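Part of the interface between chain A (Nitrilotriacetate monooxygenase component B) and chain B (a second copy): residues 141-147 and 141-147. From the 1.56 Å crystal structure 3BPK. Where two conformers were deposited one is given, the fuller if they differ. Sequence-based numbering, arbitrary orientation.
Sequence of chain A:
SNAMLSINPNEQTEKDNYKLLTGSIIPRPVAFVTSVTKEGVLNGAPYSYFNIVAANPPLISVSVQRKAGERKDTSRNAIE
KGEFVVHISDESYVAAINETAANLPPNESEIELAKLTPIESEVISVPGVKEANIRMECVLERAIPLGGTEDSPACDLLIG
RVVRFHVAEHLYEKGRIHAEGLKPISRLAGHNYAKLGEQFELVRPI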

# COMPACT_ATOMS: atom_id res chain seq x y z
N GLU A 141 13.51 5.45 -8.20
CA GLU A 141 13.24 6.86 -8.49
C GLU A 141 13.58 7.74 -7.28
O GLU A 141 14.17 8.81 -7.42
CB GLU A 141 11.79 7.08 -8.91
CG GLU A 141 11.42 6.40 -10.22
CD GLU A 141 11.90 7.20 -11.41
OE1 GLU A 141 11.83 8.45 -11.33
OE2 GLU A 141 12.38 6.60 -12.39
N ARG A 142 13.18 7.29 -6.08
CA ARG A 142 13.36 8.09 -4.87
C ARG A 142 13.57 7.16 -3.69
O ARG A 142 13.03 6.06 -3.67
CB ARG A 142 12.10 8.93 -4.58
CG ARG A 142 11.69 9.89 -5.71
CD ARG A 142 12.62 11.08 -5.79
NE ARG A 142 12.41 12.01 -4.68
CZ ARG A 142 11.43 12.92 -4.62
NH1 ARG A 142 10.55 13.05 -5.61
NH2 ARG A 142 11.32 13.67 -3.55
N ALA A 143 14.39 7.59 -2.74
CA ALA A 143 14.45 6.93 -1.44
C ALA A 143 14.28 8.05 -0.43
O ALA A 143 15.15 8.93 -0.31
CB ALA A 143 15.77 6.21 -1.24
N ILE A 144 13.12 8.07 0.21
CA ILE A 144 12.74 9.23 1.02
C ILE A 144 12.72 8.84 2.49
O ILE A 144 11.87 8.05 2.90
CB ILE A 144 11.34 9.75 0.59
CG1 ILE A 144 11.32 9.98 -0.92
CG2 ILE A 144 10.97 11.06 1.35
CD1 ILE A 144 9.94 10.42 -1.43
N PRO A 145 13.68 9.36 3.30
CA PRO A 145 13.65 8.97 4.71
C PRO A 145 12.49 9.67 5.39
O PRO A 145 12.28 10.88 5.17
CB PRO A 145 14.98 9.51 5.28
CG PRO A 145 15.85 9.76 4.07
CD PRO A 145 14.84 10.22 2.99
N LEU A 146 11.76 8.92 6.20
CA LEU A 146 10.59 9.49 6.86
C LEU A 146 10.51 9.06 8.30
O LEU A 146 11.03 8.01 8.70
CB LEU A 146 9.27 9.09 6.14
CG LEU A 146 9.10 9.61 4.71
CD1 LEU A 146 7.94 8.95 3.98
CD2 LEU A 146 8.92 11.18 4.73
N GLY A 147 9.79 9.86 9.08
CA GLY A 147 9.56 9.55 10.51
C GLY A 147 10.81 9.63 11.36
O GLY A 147 11.85 10.15 10.91
N GLU B 141 1.91 15.33 6.41
CA GLU B 141 3.34 15.48 6.62
C GLU B 141 4.01 16.00 5.36
O GLU B 141 4.84 16.91 5.41
CB GLU B 141 3.95 14.16 7.04
CG GLU B 141 3.69 13.86 8.47
CD GLU B 141 4.39 14.85 9.40
OE1 GLU B 141 5.49 15.35 9.05
OE2 GLU B 141 3.82 15.16 10.47
N ARG B 142 3.64 15.41 4.23
CA ARG B 142 4.10 15.93 2.93
C ARG B 142 3.22 15.39 1.82
O ARG B 142 2.58 14.35 1.98
CB ARG B 142 5.60 15.67 2.68
CG ARG B 142 5.94 14.23 2.46
CD ARG B 142 7.44 14.09 2.09
NE ARG B 142 8.37 14.33 3.22
CZ ARG B 142 9.68 14.52 3.05
NH1 ARG B 142 10.18 14.56 1.82
NH2 ARG B 142 10.47 14.71 4.11
N ALA B 143 3.15 16.13 0.72
CA ALA B 143 2.49 15.65 -0.49
C ALA B 143 3.61 15.59 -1.53
O ALA B 143 4.33 16.57 -1.70
CB ALA B 143 1.36 16.59 -0.92
N ILE B 144 3.76 14.44 -2.18
CA ILE B 144 4.88 14.22 -3.10
C ILE B 144 4.33 14.03 -4.53
O ILE B 144 3.73 13.01 -4.84
CB ILE B 144 5.72 12.95 -2.69
CG1 ILE B 144 6.04 12.96 -1.18
CG2 ILE B 144 7.00 12.92 -3.56
CD1 ILE B 144 6.48 11.59 -0.64
N PRO B 145 4.51 15.03 -5.42
CA PRO B 145 4.02 14.85 -6.79
C PRO B 145 4.91 13.81 -7.45
O PRO B 145 6.16 13.88 -7.30
CB PRO B 145 4.21 16.24 -7.45
CG PRO B 145 4.37 17.17 -6.29
CD PRO B 145 5.05 16.39 -5.20
N LEU B 146 4.32 12.86 -8.16
CA LEU B 146 5.11 11.76 -8.79
C LEU B 146 4.56 11.36 -10.15
O LEU B 146 3.39 11.57 -10.45
CB LEU B 146 5.16 10.51 -7.88
CG LEU B 146 5.95 10.61 -6.56
CD1 LEU B 146 5.70 9.38 -5.70
CD2 LEU B 146 7.46 10.76 -6.83
N GLY B 147 5.44 10.78 -10.98
CA GLY B 147 5.03 10.23 -12.25
C GLY B 147 4.66 11.30 -13.29
O GLY B 147 4.92 12.50 -13.08
O HOH W 1 8.27 15.01 -6.11

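Both stretches run along a strand that begins earlier in its chain, and the two strands run nearly antiparallel, with 165° between their N-to-C directions. Their axes come no closer than 10.6 Å, and the CA atoms of Ile A144 and Ile B144, paired in register, lie 10.2 Å apart. That spacing is too wide for backbone hydrogen bonding, and none crosses between the stretches. The strands therefore meet mainly through side chains, and the two stretches together bury 270 Å² between them, both sides summed.

The apolar contact centres on the isoleucine pair. Both CA-to-CB bonds point toward the opposing stretch, and with chi1 in m and chi2 in t on each side, Ile A144 CD1 reaches to 3.7 Å from Ile B144 CD1, an ordinary van der Waals separation between methyl groups. Ala A143 and Ala B143, by contrast, are out of reach, as the alternation of a strand would suggest.

The second kind of contact sets arginine against aliphatic carbon. Over one face of the Arg B142 guanidinium lie Leu A146 CD2, 3.5 Å from NE of Arg B142, and Ile A144 CG2, 3.6 Å from NH1 of the same arginine. A guanidinium face is poor in hydrogen-bonding capacity, so methyl groups can pack there while the N-H bonds remain directed in the plane. Arg A142 makes looser, oblique contacts: its NH1 lies 4.0 Å from Leu B146 CD2 and 4.1 Å from Ile B144 CG2. The two arginines also differ in rotamer, Arg A142 having chi1 to chi3 all in m and Arg B142 p, t, p, so the two copies do not match at this position.

Polar linkage is mediated by water 1, which accepts a hydrogen bond from Arg A142 NH1 (3.0 Å to the water O) and donates one to Pro B145 O (2.7 Å from the water O), bridging the arginine to the opposing backbone.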